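Local coordinates for mannosylglycerate hydrolase MGH1-like glycoside hydrolase domain-containing protein (Thermus thermophilus HB8, PDB 4WVA), which hydrolyses mannosylglycerate, a solute made under osmotic stress, to mannose and glycerate, and also cleaves glucosylglycerate, at residues Val233-Asn238 against Val271-Leu276. Numbering follows the deposited sequence.
Sequences VDVGFN and VGLEAL
The strand end at Val233 and the first turn of helix 235-254 face the C-terminal part of helix 260-275 and Leu276 just beyond it, consecutive helices in a chain that folds as an (alpha/alpha)6-barrel, with CA atoms no nearer than 6.8 Å (Asn238 to Leu273). Their contact is apolar and carried by two leucines that reach across. Leu276, with CG beside its backbone N and an extended chi2 of -179°, forks over the start of the helix: CD1 lies 3.9 Å from both CA and CB of Val235, while CD2 comes to 4.2 Å from Val233 CG1. The valines differ in pose. Val233 turns CG1 toward the leucine, anti to its own N, whereas Val235 has CG1 in the crowded position (chi1 62°) and directs CG2 at the leucine methyls. Leu273 starts across the contact rather than into it, but with CG anti to its N, the second torsion then sets CD1 3.9 Å from Asn238 CB; Pro305 and Ala308 of helix 305-308 also touch this leucine. Backbone hydrogen bonds of Val233 to Trp287 and of Leu276 to Phe285 join both segments to strand 283-288. Asp234 N-caps the helix, its carboxylate accepting from Gly236 N and, weakly, Phe237 N. Buried Asn238 is gripped at both ends of its amide: OD1 accepts from Val154 N, and ND2, donating at 162°, lies 3.0 Å from Asp234 O, above that carbonyl's plane; the same oxygen also accepts from Asn238 N.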
loop_
_atom_site.group_PDB
_atom_site.type_symbol
_atom_site.label_atom_id
_atom_site.label_comp_id
_atom_site.label_asym_id
_atom_site.label_seq_id
_atom_site.Cartn_x
_atom_site.Cartn_y
_atom_site.Cartn_z
ATOM N N VAL A 233 -17.295 -9.914 11.141
ATOM C CA VAL A 233 -16.365 -8.866 10.740
ATOM C C VAL A 233 -17.140 -7.951 9.793
ATOM O O VAL A 233 -17.374 -8.281 8.630
ATOM C CB VAL A 233 -15.082 -9.411 10.071
ATOM C CG1 VAL A 233 -14.226 -8.256 9.563
ATOM C CG2 VAL A 233 -14.304 -10.277 11.064
ATOM N N ASP A 234 -17.543 -6.786 10.309
ATOM C CA ASP A 234 -18.301 -5.808 9.562
ATOM C C ASP A 234 -17.352 -4.926 8.743
ATOM O O ASP A 234 -16.458 -4.261 9.304
ATOM C CB ASP A 234 -19.129 -4.951 10.531
ATOM C CG ASP A 234 -19.829 -3.775 9.853
ATOM O OD1 ASP A 234 -20.065 -3.796 8.625
ATOM O OD2 ASP A 234 -20.140 -2.798 10.584
ATOM N N VAL A 235 -17.561 -4.883 7.438
ATOM C CA VAL A 235 -16.741 -4.039 6.587
ATOM C C VAL A 235 -16.866 -2.562 6.967
ATOM O O VAL A 235 -15.879 -1.824 6.944
ATOM C CB VAL A 235 -17.015 -4.254 5.077
ATOM C CG1 VAL A 235 -18.446 -3.910 4.683
ATOM C CG2 VAL A 235 -16.031 -3.463 4.245
ATOM N N GLY A 236 -18.076 -2.123 7.337
ATOM C CA GLY A 236 -18.266 -0.735 7.720
ATOM C C GLY A 236 -17.492 -0.350 8.977
ATOM O O GLY A 236 -16.730 0.618 8.970
ATOM N N PHE A 237 -17.694 -1.114 10.052
ATOM C CA PHE A 237 -17.028 -0.893 11.331
ATOM C C PHE A 237 -15.523 -0.850 11.109
ATOM O O PHE A 237 -14.847 0.042 11.560
ATOM C CB PHE A 237 -17.394 -2.001 12.319
ATOM C CG PHE A 237 -17.071 -1.683 13.750
ATOM C CD1 PHE A 237 -15.779 -1.728 14.211
ATOM C CD2 PHE A 237 -18.085 -1.372 14.653
ATOM C CE1 PHE A 237 -15.488 -1.443 15.531
ATOM C CE2 PHE A 237 -17.800 -1.092 15.969
ATOM C CZ PHE A 237 -16.506 -1.119 16.412
ATOM N N ASN A 238 -15.013 -1.816 10.361
ATOM C CA ASN A 238 -13.576 -1.916 10.155
ATOM C C ASN A 238 -12.974 -0.863 9.246
ATOM O O ASN A 238 -11.848 -0.411 9.482
ATOM C CB ASN A 238 -13.211 -3.333 9.710
ATOM C CG ASN A 238 -13.153 -4.278 10.891
ATOM O OD1 ASN A 238 -12.163 -4.305 11.619
ATOM N ND2 ASN A 238 -14.242 -5.013 11.126
ATOM N N VAL A 271 -4.072 -4.933 5.914
ATOM C CA VAL A 271 -4.093 -6.304 5.405
ATOM C C VAL A 271 -5.503 -6.879 5.552
ATOM O O VAL A 271 -6.051 -7.406 4.604
ATOM C CB VAL A 271 -3.104 -7.218 6.132
ATOM C CG1 VAL A 271 -3.292 -8.663 5.687
ATOM C CG2 VAL A 271 -1.680 -6.753 5.887
ATOM N N GLY A 272 -6.078 -6.737 6.740
ATOM C CA GLY A 272 -7.409 -7.291 7.020
ATOM C C GLY A 272 -8.496 -6.692 6.150
ATOM O O GLY A 272 -9.313 -7.394 5.568
ATOM N N LEU A 273 -8.523 -5.368 6.059
ATOM C CA LEU A 273 -9.627 -4.741 5.330
ATOM C C LEU A 273 -9.599 -5.111 3.868
ATOM O O LEU A 273 -10.635 -5.402 3.270
ATOM C CB LEU A 273 -9.619 -3.207 5.519
ATOM C CG LEU A 273 -10.921 -2.491 5.127
ATOM C CD1 LEU A 273 -12.070 -2.889 6.029
ATOM C CD2 LEU A 273 -10.733 -0.979 5.134
ATOM N N GLU A 274 -8.412 -5.153 3.269
ATOM C CA GLU A 274 -8.313 -5.565 1.882
ATOM C C GLU A 274 -8.668 -7.025 1.626
ATOM O O GLU A 274 -9.115 -7.371 0.530
ATOM C CB GLU A 274 -6.959 -5.179 1.287
ATOM C CG GLU A 274 -6.838 -3.684 1.092
ATOM C CD GLU A 274 -7.874 -3.152 0.102
ATOM O OE1 GLU A 274 -7.789 -3.472 -1.095
ATOM O OE2 GLU A 274 -8.764 -2.431 0.546
ATOM N N ALA A 275 -8.561 -7.869 2.650
ATOM C CA ALA A 275 -8.969 -9.260 2.547
ATOM C C ALA A 275 -10.471 -9.402 2.299
ATOM O O ALA A 275 -10.907 -10.390 1.737
ATOM C CB ALA A 275 -8.581 -10.036 3.797
ATOM N N LEU A 276 -11.262 -8.430 2.729
ATOM C CA LEU A 276 -12.719 -8.511 2.589
ATOM C C LEU A 276 -13.186 -8.335 1.159
ATOM O O LEU A 276 -14.361 -8.572 0.843
ATOM C CB LEU A 276 -13.402 -7.470 3.480
ATOM C CG LEU A 276 -13.068 -7.540 4.983
ATOM C CD1 LEU A 276 -13.830 -6.462 5.728
ATOM C CD2 LEU A 276 -13.382 -8.913 5.543
#